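Local coordinates for ferrichrome ABC transporter substrate-binding protein (Staphylococcus pseudintermedius, PDB 5FLY) that probably captures iron-loaded ferrichrome and related hydroxamate siderophores at the cell surface and hands them to an ABC transporter for uptake, at residues F8-I19 against T103-Y111; G216-K225 against A243-S254. All coordinates share one frame; numbering follows the deposited sequence.

Contact 1. Residues F8-I19 against T103-Y111; sequences FNLKTAKGEEKI and TIAFDYAKY. With 7PG (2,5,8,11,14,17,20,23-octaoxapentacosan-25-ol), chain P.
L10 and F106 meet where the beta hairpin of strands 5-12 and 15-22 packs alongside 103-106, the edge strand of the parallel sheet in one lobe of this class III binding protein. Strand 8-12 runs 28° from strand 103-106 with the axes 8.2 Å apart, too far for sheet pairing, and side chains and waters bridge the gap. The hairpin closes through a type I turn from T12 to G15.

Apolar side chains fill the space between hairpin and sheet. The CD1 branch of L10 does the touching, 3.5 Å from F106 CD1, while its CD2 lies near the A105 carbonyl. CG of F8, anti to the backbone N, carries the ring toward the sheet, where I104 CD1 sits over one face in a CH-pi contact. The F8 and F106 rings meet obliquely, planes at 75°. Helix 113-124 touches F8 and I104 through I123. On the hairpin's other strand I19, paired with F8, puts CG2 3.9 Å from T103 O.

Toward the turn the contact becomes polar. The Y111 hydroxyl accepts a nearly straight hydrogen bond from the backbone, K11 N to Y111 OH 3.1 Å with 172° at the hydrogen. The same oxygen bonds a water that donates to N9 O, so two links hold the phenol end against the strand. The aliphatic part of K11 bends over the Y111 ring, CD above one face near the rim. A second water donates to both K11 O and D107 O.

Y108, in the adjoining 3-10 turn, takes no part in the hairpin contact; its ring has 7PG O6 over one face. At the hairpin tip, one more water accepts from A13 N and donates to D107 OD2, at 2.7 Å from each atom.

Contact 2. Residues G216-K225 against A243-S254; sequences GDVIITAKAK and AVQNKYAFNVDS
I219 and Y248 begin the pairing of parallel strands 218-223 and 249-253, the second of these an outer strand of the mixed sheet in the other lobe. Six backbone hydrogen bonds join them, from I219 N to Y248 O (3.0 Å) through to S254 N to K223 O (2.9 Å).

Packing is tight on the face of I220, A222, F250 and V252. Because F250 CG stands between its backbone N and carbonyl carbon (chi1 61°), the ring lies alongside I220, whose CG1 covers one face, 3.6 Å from F250 CZ. I220 CG2 meets V252 CG1 at 3.8 Å, and helix 262-278 covers this layer. The opposite face is more polar: T221 CB lies 3.4 Å from N251 OD1, which accepts a hydrogen bond from Q233.

The rim at D217 and K225 is looser and wetter. One water joins D217 O to N246 ND2, another K225 N to D253 OD1, and K225 NZ stays 4.6 Å from D253 OD2, beyond a salt bridge. D253 is the N-cap of the helix that starts at S254, its OD1 also bonded to S255 OG. Backbone bonds and apolar contacts thus carry this pairing, and charge attraction probably adds little.

Overall arrangement
Contact 1 and contact 2 lie on opposite sides of the chain's centre, each about 18 Å from it; their own centres are 35 Å apart and their nearest atoms about 13 Å. Each involves an outer strand of one lobe's sheet: contact 1 packs the hairpin on such a strand without pairing to it, whereas contact 2 is the pairing of an outer strand with its sheet neighbour. The 7PG molecule occupies the cleft between the lobes, consistent with the site where ferrichrome would bind. Segment 103-111 reaches it directly, through Y108, whereas the side chain of S254 in contact 2 stays about 7 Å from it, ahead of W258 and Y259, which belong to the pocket.

Contact 1. Residues F8-I19 against T103-Y111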
loop_
_atom_site.group_PDB
_atom_site.type_symbol
_atom_site.label_atom_id
_atom_site.label_comp_id
_atom_site.label_asym_id
_atom_site.label_seq_id
_atom_site.Cartn_x
_atom_site.Cartn_y
_atom_site.Cartn_z
ATOM N N PHE A 8 -5.876 -21.568 6.577
ATOM C CA PHE A 8 -5.119 -20.492 5.962
ATOM C C PHE A 8 -3.765 -20.424 6.650
ATOM O O PHE A 8 -3.696 -20.328 7.863
ATOM C CB PHE A 8 -5.846 -19.164 6.080
ATOM C CG PHE A 8 -5.066 -18.031 5.534
ATOM C CD1 PHE A 8 -5.025 -17.819 4.167
ATOM C CD2 PHE A 8 -4.339 -17.199 6.366
ATOM C CE1 PHE A 8 -4.298 -16.785 3.638
ATOM C CE2 PHE A 8 -3.596 -16.175 5.850
ATOM C CZ PHE A 8 -3.578 -15.955 4.478
ATOM N N ASN A 9 -2.695 -20.501 5.870
ATOM C CA ASN A 9 -1.350 -20.510 6.426
ATOM C C ASN A 9 -0.771 -19.109 6.507
ATOM O O ASN A 9 -0.221 -18.594 5.536
ATOM C CB ASN A 9 -0.465 -21.417 5.584
ATOM C CG ASN A 9 -0.996 -22.831 5.524
ATOM O OD1 ASN A 9 -1.343 -23.413 6.550
ATOM N ND2 ASN A 9 -1.091 -23.382 4.318
ATOM N N LEU A 10 -0.912 -18.488 7.670
ATOM C CA LEU A 10 -0.459 -17.117 7.876
ATOM C C LEU A 10 1.030 -17.056 8.188
ATOM O O LEU A 10 1.497 -17.741 9.089
ATOM C CB LEU A 10 -1.254 -16.477 9.017
ATOM C CG LEU A 10 -0.905 -15.045 9.424
ATOM C CD1 LEU A 10 -1.203 -14.077 8.283
ATOM C CD2 LEU A 10 -1.651 -14.653 10.683
ATOM N N LYS A 11 1.768 -16.234 7.448
ATOM C CA LYS A 11 3.170 -15.988 7.757
ATOM C C LYS A 11 3.299 -15.059 8.952
ATOM O O LYS A 11 2.765 -13.954 8.928
ATOM C CB LYS A 11 3.897 -15.372 6.565
ATOM C CG LYS A 11 3.819 -16.202 5.308
ATOM C CD LYS A 11 4.584 -15.542 4.170
ATOM C CE LYS A 11 5.615 -16.502 3.609
ATOM N NZ LYS A 11 6.527 -15.862 2.608
ATOM N N THR A 12 4.019 -15.505 9.978
ATOM C CA THR A 12 4.189 -14.734 11.200
ATOM C C THR A 12 5.647 -14.767 11.638
ATOM O O THR A 12 6.463 -15.488 11.058
ATOM C CB THR A 12 3.335 -15.286 12.355
ATOM O OG1 THR A 12 3.910 -16.512 12.818
ATOM C CG2 THR A 12 1.884 -15.535 11.930
ATOM N N ALA A 13 5.953 -14.012 12.689
ATOM C CA ALA A 13 7.291 -14.001 13.272
ATOM C C ALA A 13 7.712 -15.391 13.708
ATOM O O ALA A 13 8.905 -15.719 13.693
ATOM C CB ALA A 13 7.345 -13.046 14.463
ATOM N N LYS A 14 6.733 -16.204 14.108
ATOM C CA LYS A 14 6.984 -17.548 14.620
ATOM C C LYS A 14 7.016 -18.597 13.515
ATOM O O LYS A 14 7.157 -19.787 13.793
ATOM C CB LYS A 14 5.913 -17.931 15.638
ATOM C CG LYS A 14 5.754 -16.922 16.766
ATOM C CD LYS A 14 4.482 -17.170 17.562
ATOM C CE LYS A 14 4.269 -16.057 18.583
ATOM N NZ LYS A 14 3.038 -16.222 19.419
ATOM N N GLY A 15 6.862 -18.149 12.270
ATOM C CA GLY A 15 6.865 -19.025 11.118
ATOM C C GLY A 15 5.538 -19.011 10.374
ATOM O O GLY A 15 5.181 -18.011 9.740
ATOM N N GLU A 16 4.820 -20.125 10.436
ATOM C CA GLU A 16 3.507 -20.243 9.831
ATOM C C GLU A 16 2.504 -20.610 10.904
ATOM O O GLU A 16 2.724 -21.532 11.693
ATOM C CB GLU A 16 3.506 -21.277 8.717
ATOM C CG GLU A 16 4.193 -20.777 7.458
ATOM C CD GLU A 16 3.839 -21.588 6.230
ATOM O OE1 GLU A 16 3.076 -22.573 6.357
ATOM O OE2 GLU A 16 4.319 -21.228 5.133
ATOM N N GLU A 17 1.418 -19.854 10.941
ATOM C CA GLU A 17 0.334 -20.087 11.872
ATOM C C GLU A 17 -0.858 -20.546 11.059
ATOM O O GLU A 17 -1.285 -19.846 10.147
ATOM C CB GLU A 17 0.005 -18.825 12.658
ATOM C CG GLU A 17 -1.215 -18.966 13.543
ATOM C CD GLU A 17 -1.414 -17.791 14.480
ATOM O OE1 GLU A 17 -0.533 -16.899 14.525
ATOM O OE2 GLU A 17 -2.454 -17.772 15.184
ATOM N N LYS A 18 -1.372 -21.729 11.378
ATOM C CA LYS A 18 -2.530 -22.260 10.684
ATOM C C LYS A 18 -3.779 -21.742 11.342
ATOM O O LYS A 18 -3.976 -21.907 12.543
ATOM C CB LYS A 18 -2.530 -23.786 10.684
ATOM C CG LYS A 18 -1.500 -24.384 9.757
ATOM C CD LYS A 18 -1.761 -25.865 9.518
ATOM C CE LYS A 18 -1.372 -26.270 8.104
ATOM N NZ LYS A 18 0.078 -26.012 7.844
ATOM N N ILE A 19 -4.617 -21.106 10.540
ATOM C CA ILE A 19 -5.851 -20.524 11.025
ATOM C C ILE A 19 -7.010 -21.146 10.258
ATOM O O ILE A 19 -7.089 -21.010 9.047
ATOM C CB ILE A 19 -5.843 -19.006 10.856
ATOM C CG1 ILE A 19 -4.644 -18.419 11.612
ATOM C CG2 ILE A 19 -7.172 -18.409 11.337
ATOM C CD1 ILE A 19 -4.459 -16.947 11.429
ATOM N N THR A 103 -10.323 -15.166 12.848
ATOM C CA THR A 103 -9.689 -13.869 12.655
ATOM C C THR A 103 -8.269 -14.058 12.136
ATOM O O THR A 103 -7.467 -14.782 12.746
ATOM C CB THR A 103 -9.663 -13.051 13.970
ATOM O OG1 THR A 103 -11.003 -12.675 14.338
ATOM C CG2 THR A 103 -8.812 -11.781 13.818
ATOM N N ILE A 104 -7.979 -13.430 10.997
ATOM C CA ILE A 104 -6.615 -13.335 10.475
ATOM C C ILE A 104 -6.085 -11.938 10.738
ATOM O O ILE A 104 -6.526 -10.952 10.132
ATOM C CB ILE A 104 -6.522 -13.632 8.968
ATOM C CG1 ILE A 104 -7.195 -14.967 8.636
ATOM C CG2 ILE A 104 -5.092 -13.699 8.528
ATOM C CD1 ILE A 104 -7.426 -15.157 7.177
ATOM N N ALA A 105 -5.134 -11.873 11.664
ATOM C CA ALA A 105 -4.483 -10.633 12.032
ATOM C C ALA A 105 -3.108 -10.594 11.377
ATOM O O ALA A 105 -2.106 -11.081 11.905
ATOM C CB ALA A 105 -4.390 -10.516 13.521
ATOM N N PHE A 106 -3.089 -10.028 10.183
ATOM C CA PHE A 106 -1.884 -10.005 9.377
ATOM C C PHE A 106 -0.744 -9.208 9.993
ATOM O O PHE A 106 -0.923 -8.073 10.444
ATOM C CB PHE A 106 -2.180 -9.416 8.007
ATOM C CG PHE A 106 -2.821 -10.383 7.046
ATOM C CD1 PHE A 106 -2.045 -11.281 6.334
ATOM C CD2 PHE A 106 -4.191 -10.377 6.851
ATOM C CE1 PHE A 106 -2.634 -12.184 5.454
ATOM C CE2 PHE A 106 -4.780 -11.249 5.965
ATOM C CZ PHE A 106 -3.999 -12.166 5.275
ATOM N N ASP A 107 0.430 -9.828 9.962
ATOM C CA ASP A 107 1.711 -9.137 10.144
ATOM C C ASP A 107 2.050 -8.602 8.757
ATOM O O ASP A 107 2.611 -9.312 7.916
ATOM C CB ASP A 107 2.787 -10.093 10.695
ATOM C CG ASP A 107 4.089 -9.393 11.140
ATOM O OD1 ASP A 107 4.410 -8.233 10.810
ATOM O OD2 ASP A 107 4.847 -10.080 11.829
ATOM N N TYR A 108 1.616 -7.369 8.506
ATOM C CA TYR A 108 1.682 -6.756 7.179
ATOM C C TYR A 108 3.017 -6.995 6.461
ATOM O O TYR A 108 3.051 -7.423 5.300
ATOM C CB TYR A 108 1.435 -5.252 7.283
ATOM C CG TYR A 108 1.793 -4.551 6.001
ATOM C CD1 TYR A 108 0.958 -4.644 4.907
ATOM C CD2 TYR A 108 2.991 -3.849 5.869
ATOM C CE1 TYR A 108 1.276 -4.046 3.715
ATOM C CE2 TYR A 108 3.330 -3.247 4.671
ATOM C CZ TYR A 108 2.463 -3.350 3.598
ATOM O OH TYR A 108 2.763 -2.758 2.396
ATOM N N ALA A 109 4.116 -6.738 7.162
ATOM C CA ALA A 109 5.432 -6.737 6.534
ATOM C C ALA A 109 5.911 -8.110 6.047
ATOM O O ALA A 109 6.907 -8.188 5.326
ATOM C CB ALA A 109 6.460 -6.146 7.491
ATOM N N LYS A 110 5.206 -9.181 6.405
ATOM C CA LYS A 110 5.604 -10.526 5.980
ATOM C C LYS A 110 5.232 -10.861 4.533
ATOM O O LYS A 110 5.669 -11.890 4.011
ATOM C CB LYS A 110 4.984 -11.569 6.910
ATOM C CG LYS A 110 5.506 -11.515 8.322
ATOM C CD LYS A 110 6.979 -11.835 8.363
ATOM C CE LYS A 110 7.524 -11.799 9.774
ATOM N NZ LYS A 110 8.968 -12.161 9.748
ATOM N N TYR A 111 4.447 -9.999 3.891
ATOM C CA TYR A 111 4.012 -10.205 2.503
ATOM C C TYR A 111 4.393 -9.016 1.625
ATOM O O TYR A 111 4.038 -7.877 1.943
ATOM C CB TYR A 111 2.489 -10.390 2.414
ATOM C CG TYR A 111 1.954 -11.629 3.099
ATOM C CD1 TYR A 111 1.659 -11.636 4.456
ATOM C CD2 TYR A 111 1.738 -12.796 2.376
ATOM C CE1 TYR A 111 1.169 -12.780 5.070
ATOM C CE2 TYR A 111 1.242 -13.936 2.982
ATOM C CZ TYR A 111 0.962 -13.921 4.328
ATOM O OH TYR A 111 0.452 -15.067 4.921
HETATM C C2 7PG P . -2.897 5.320 6.234
HETATM O O1 7PG P . -2.868 6.721 6.274
HETATM C C3 7PG P . -1.574 7.247 6.347
HETATM C C4 7PG P . -1.255 7.654 7.782
HETATM O O2 7PG P . -0.140 8.503 7.828
HETATM C C5 7PG P . 0.999 8.009 7.185
HETATM C C6 7PG P . 2.274 8.396 7.926
HETATM O O3 7PG P . 3.215 7.363 7.804
HETATM C C7 7PG P . 3.127 6.329 8.745
HETATM C C8 7PG P . 3.991 5.153 8.279
HETATM O O4 7PG P . 3.854 4.018 9.097
HETATM C C9 7PG P . 2.555 3.522 9.189
HETATM C C10 7PG P . 2.490 2.017 9.465
HETATM O O5 7PG P . 1.322 1.548 8.840
HETATM C C11 7PG P . 1.175 0.163 8.679
HETATM C C12 7PG P . 0.189 -0.107 7.538
HETATM O O6 7PG P . 0.817 -0.820 6.502
HETATM C C13 7PG P . 1.267 -0.088 5.394
HETATM C C14 7PG P . 0.081 0.428 4.587
HETATM O O7 7PG P . 0.353 0.245 3.228
HETATM C C15 7PG P . -0.774 0.057 2.414
HETATM O O HOH W 1 0.129 -17.188 3.347
HETATM O O HOH W 2 1.271 -11.893 8.173
HETATM O O HOH W 3 5.465 -13.739 1.920
HETATM O O HOH W 4 4.090 -12.158 13.340
#

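Contact 2. Residues G216-K225 against A243-S254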
loop_
_atom_site.group_PDB
_atom_site.type_symbol
_atom_site.label_atom_id
_atom_site.label_comp_id
_atom_site.label_asym_id
_atom_site.label_seq_id
_atom_site.Cartn_x
_atom_site.Cartn_y
_atom_site.Cartn_z
ATOM N N GLY A 216 17.279 11.158 -4.105
ATOM C CA GLY A 216 17.746 10.487 -5.309
ATOM C C GLY A 216 17.587 11.342 -6.554
ATOM O O GLY A 216 17.442 12.563 -6.459
ATOM N N ASP A 217 17.613 10.698 -7.720
ATOM C CA ASP A 217 17.551 11.398 -9.002
ATOM C C ASP A 217 16.192 12.047 -9.234
ATOM O O ASP A 217 16.084 13.084 -9.909
ATOM C CB ASP A 217 17.863 10.431 -10.143
ATOM C CG ASP A 217 19.267 9.874 -10.056
ATOM O OD1 ASP A 217 20.177 10.628 -9.651
ATOM O OD2 ASP A 217 19.450 8.681 -10.369
ATOM N N VAL A 218 15.166 11.418 -8.668
ATOM C CA VAL A 218 13.779 11.857 -8.773
ATOM C C VAL A 218 13.225 11.893 -7.354
ATOM O O VAL A 218 13.471 10.970 -6.569
ATOM C CB VAL A 218 12.929 10.914 -9.649
ATOM C CG1 VAL A 218 11.464 11.330 -9.629
ATOM C CG2 VAL A 218 13.464 10.863 -11.081
ATOM N N ILE A 219 12.499 12.960 -7.017
ATOM C CA ILE A 219 11.892 13.072 -5.697
ATOM C C ILE A 219 10.396 13.289 -5.800
ATOM O O ILE A 219 9.927 14.256 -6.381
ATOM C CB ILE A 219 12.492 14.216 -4.872
ATOM C CG1 ILE A 219 14.011 14.075 -4.785
ATOM C CG2 ILE A 219 11.838 14.245 -3.461
ATOM C CD1 ILE A 219 14.680 15.279 -4.164
ATOM N N ILE A 220 9.665 12.373 -5.191
ATOM C CA ILE A 220 8.223 12.400 -5.214
ATOM C C ILE A 220 7.742 12.677 -3.810
ATOM O O ILE A 220 8.151 11.993 -2.875
ATOM C CB ILE A 220 7.645 11.091 -5.738
ATOM C CG1 ILE A 220 8.120 10.854 -7.181
ATOM C CG2 ILE A 220 6.116 11.109 -5.631
ATOM C CD1 ILE A 220 7.840 9.453 -7.691
ATOM N N THR A 221 6.893 13.700 -3.680
ATOM C CA THR A 221 6.287 14.067 -2.402
ATOM C C THR A 221 4.793 13.743 -2.390
ATOM O O THR A 221 4.010 14.295 -3.162
ATOM C CB THR A 221 6.493 15.552 -2.091
ATOM O OG1 THR A 221 7.895 15.802 -1.986
ATOM C CG2 THR A 221 5.797 15.955 -0.771
ATOM N N ALA A 222 4.422 12.831 -1.503
ATOM C CA ALA A 222 3.027 12.496 -1.273
ATOM C C ALA A 222 2.464 13.445 -0.234
ATOM O O ALA A 222 3.012 13.549 0.861
ATOM C CB ALA A 222 2.886 11.068 -0.820
ATOM N N LYS A 223 1.399 14.150 -0.592
ATOM C CA LYS A 223 0.778 15.108 0.318
ATOM C C LYS A 223 -0.706 15.227 0.046
ATOM O O LYS A 223 -1.202 14.825 -1.014
ATOM C CB LYS A 223 1.432 16.482 0.197
ATOM C CG LYS A 223 1.292 17.117 -1.188
ATOM C CD LYS A 223 1.914 18.515 -1.241
ATOM C CE LYS A 223 1.080 19.533 -0.469
ATOM N NZ LYS A 223 -0.196 19.856 -1.154
ATOM N N ALA A 224 -1.420 15.769 1.021
ATOM C CA ALA A 224 -2.840 16.027 0.831
ATOM C C ALA A 224 -3.051 17.130 -0.187
ATOM O O ALA A 224 -2.329 18.114 -0.228
ATOM C CB ALA A 224 -3.495 16.398 2.142
ATOM N N LYS A 225 -4.080 16.963 -1.006
ATOM C CA LYS A 225 -4.391 17.935 -2.041
ATOM C C LYS A 225 -4.675 19.312 -1.440
ATOM O O LYS A 225 -4.309 20.330 -2.023
ATOM C CB LYS A 225 -5.587 17.443 -2.858
ATOM C CG LYS A 225 -5.503 17.724 -4.345
ATOM C CD LYS A 225 -6.519 16.860 -5.091
ATOM C CE LYS A 225 -6.528 17.126 -6.589
ATOM N NZ LYS A 225 -7.416 16.149 -7.290
ATOM N N ALA A 243 17.950 16.683 -7.964
ATOM C CA ALA A 243 16.636 16.364 -8.529
ATOM C C ALA A 243 15.816 17.632 -8.747
ATOM O O ALA A 243 15.142 17.772 -9.754
ATOM C CB ALA A 243 15.881 15.409 -7.636
ATOM N N VAL A 244 15.878 18.542 -7.781
ATOM C CA VAL A 244 15.116 19.781 -7.838
ATOM C C VAL A 244 15.712 20.701 -8.914
ATOM O O VAL A 244 14.973 21.317 -9.661
ATOM C CB VAL A 244 15.075 20.466 -6.456
ATOM C CG1 VAL A 244 14.425 21.831 -6.530
ATOM C CG2 VAL A 244 14.314 19.581 -5.471
ATOM N N GLN A 245 17.037 20.779 -8.998
ATOM C CA GLN A 245 17.692 21.510 -10.085
ATOM C C GLN A 245 17.350 20.942 -11.471
ATOM O O GLN A 245 17.216 21.700 -12.443
ATOM C CB GLN A 245 19.213 21.505 -9.879
ATOM C CG GLN A 245 19.683 22.306 -8.672
ATOM C CD GLN A 245 21.184 22.552 -8.669
ATOM O OE1 GLN A 245 21.785 22.815 -9.713
ATOM N NE2 GLN A 245 21.795 22.482 -7.493
ATOM N N ASN A 246 17.223 19.620 -11.575
ATOM C CA ASN A 246 16.879 18.985 -12.851
ATOM C C ASN A 246 15.375 19.024 -13.152
ATOM O O ASN A 246 14.934 18.538 -14.198
ATOM C CB ASN A 246 17.364 17.522 -12.873
ATOM C CG ASN A 246 18.876 17.400 -12.970
ATOM O OD1 ASN A 246 19.564 18.310 -13.448
ATOM N ND2 ASN A 246 19.401 16.269 -12.515
ATOM N N LYS A 247 14.596 19.614 -12.244
ATOM C CA LYS A 247 13.130 19.640 -12.337
ATOM C C LYS A 247 12.543 18.221 -12.430
ATOM O O LYS A 247 11.620 17.937 -13.202
ATOM C CB LYS A 247 12.697 20.512 -13.522
ATOM C CG LYS A 247 13.087 21.974 -13.289
ATOM C CD LYS A 247 12.829 22.854 -14.484
ATOM C CE LYS A 247 13.346 24.248 -14.216
ATOM N NZ LYS A 247 13.443 25.071 -15.461
ATOM N N TYR A 248 13.106 17.353 -11.597
ATOM C CA TYR A 248 12.704 15.968 -11.466
ATOM C C TYR A 248 12.028 15.751 -10.109
ATOM O O TYR A 248 12.285 14.759 -9.427
ATOM C CB TYR A 248 13.922 15.045 -11.602
ATOM C CG TYR A 248 14.375 14.760 -13.019
ATOM C CD1 TYR A 248 13.856 15.451 -14.107
ATOM C CD2 TYR A 248 15.325 13.774 -13.259
ATOM C CE1 TYR A 248 14.277 15.155 -15.405
ATOM C CE2 TYR A 248 15.754 13.482 -14.544
ATOM C CZ TYR A 248 15.224 14.170 -15.610
ATOM O OH TYR A 248 15.657 13.865 -16.888
ATOM N N ALA A 249 11.174 16.688 -9.716
ATOM C CA ALA A 249 10.492 16.603 -8.427
ATOM C C ALA A 249 9.032 16.965 -8.628
ATOM O O ALA A 249 8.721 17.997 -9.219
ATOM C CB ALA A 249 11.157 17.523 -7.386
ATOM N N PHE A 250 8.130 16.104 -8.167
ATOM C CA PHE A 250 6.703 16.381 -8.290
ATOM C C PHE A 250 5.945 15.804 -7.113
ATOM O O PHE A 250 6.454 14.939 -6.396
ATOM C CB PHE A 250 6.121 15.852 -9.624
ATOM C CG PHE A 250 6.234 14.354 -9.829
ATOM C CD1 PHE A 250 7.340 13.802 -10.470
ATOM C CD2 PHE A 250 5.210 13.501 -9.435
ATOM C CE1 PHE A 250 7.425 12.424 -10.685
ATOM C CE2 PHE A 250 5.292 12.137 -9.650
ATOM C CZ PHE A 250 6.401 11.600 -10.275
ATOM N N ASN A 251 4.745 16.331 -6.911
ATOM C CA ASN A 251 3.859 15.889 -5.846
ATOM C C ASN A 251 2.815 14.914 -6.342
ATOM O O ASN A 251 2.377 14.972 -7.501
ATOM C CB ASN A 251 3.128 17.067 -5.204
ATOM C CG ASN A 251 4.069 18.118 -4.649
ATOM O OD1 ASN A 251 5.176 17.818 -4.233
ATOM N ND2 ASN A 251 3.605 19.359 -4.616
ATOM N N VAL A 252 2.408 14.022 -5.451
ATOM C CA VAL A 252 1.257 13.163 -5.702
ATOM C C VAL A 252 0.273 13.240 -4.526
ATOM O O VAL A 252 0.635 13.649 -3.435
ATOM C CB VAL A 252 1.677 11.696 -5.924
ATOM C CG1 VAL A 252 2.607 11.560 -7.140
ATOM C CG2 VAL A 252 2.354 11.143 -4.683
ATOM N N ASP A 253 -0.965 12.804 -4.770
ATOM C CA ASP A 253 -2.062 12.845 -3.804
ATOM C C ASP A 253 -1.949 11.687 -2.824
ATOM O O ASP A 253 -2.201 10.543 -3.191
ATOM C CB ASP A 253 -3.404 12.792 -4.552
ATOM C CG ASP A 253 -4.609 12.930 -3.638
ATOM O OD1 ASP A 253 -4.532 12.615 -2.436
ATOM O OD2 ASP A 253 -5.672 13.336 -4.152
ATOM N N SER A 254 -1.581 11.974 -1.576
ATOM C CA SER A 254 -1.313 10.904 -0.629
ATOM C C SER A 254 -2.539 10.026 -0.366
ATOM O O SER A 254 -2.380 8.826 -0.184
ATOM C CB SER A 254 -0.769 11.469 0.687
ATOM O OG SER A 254 -1.622 12.444 1.223
HETATM O O HOH W 5 18.460 15.002 -5.608
HETATM O O HOH W 6 18.363 14.034 -11.166
HETATM O O HOH W 7 -5.693 14.656 -0.720
#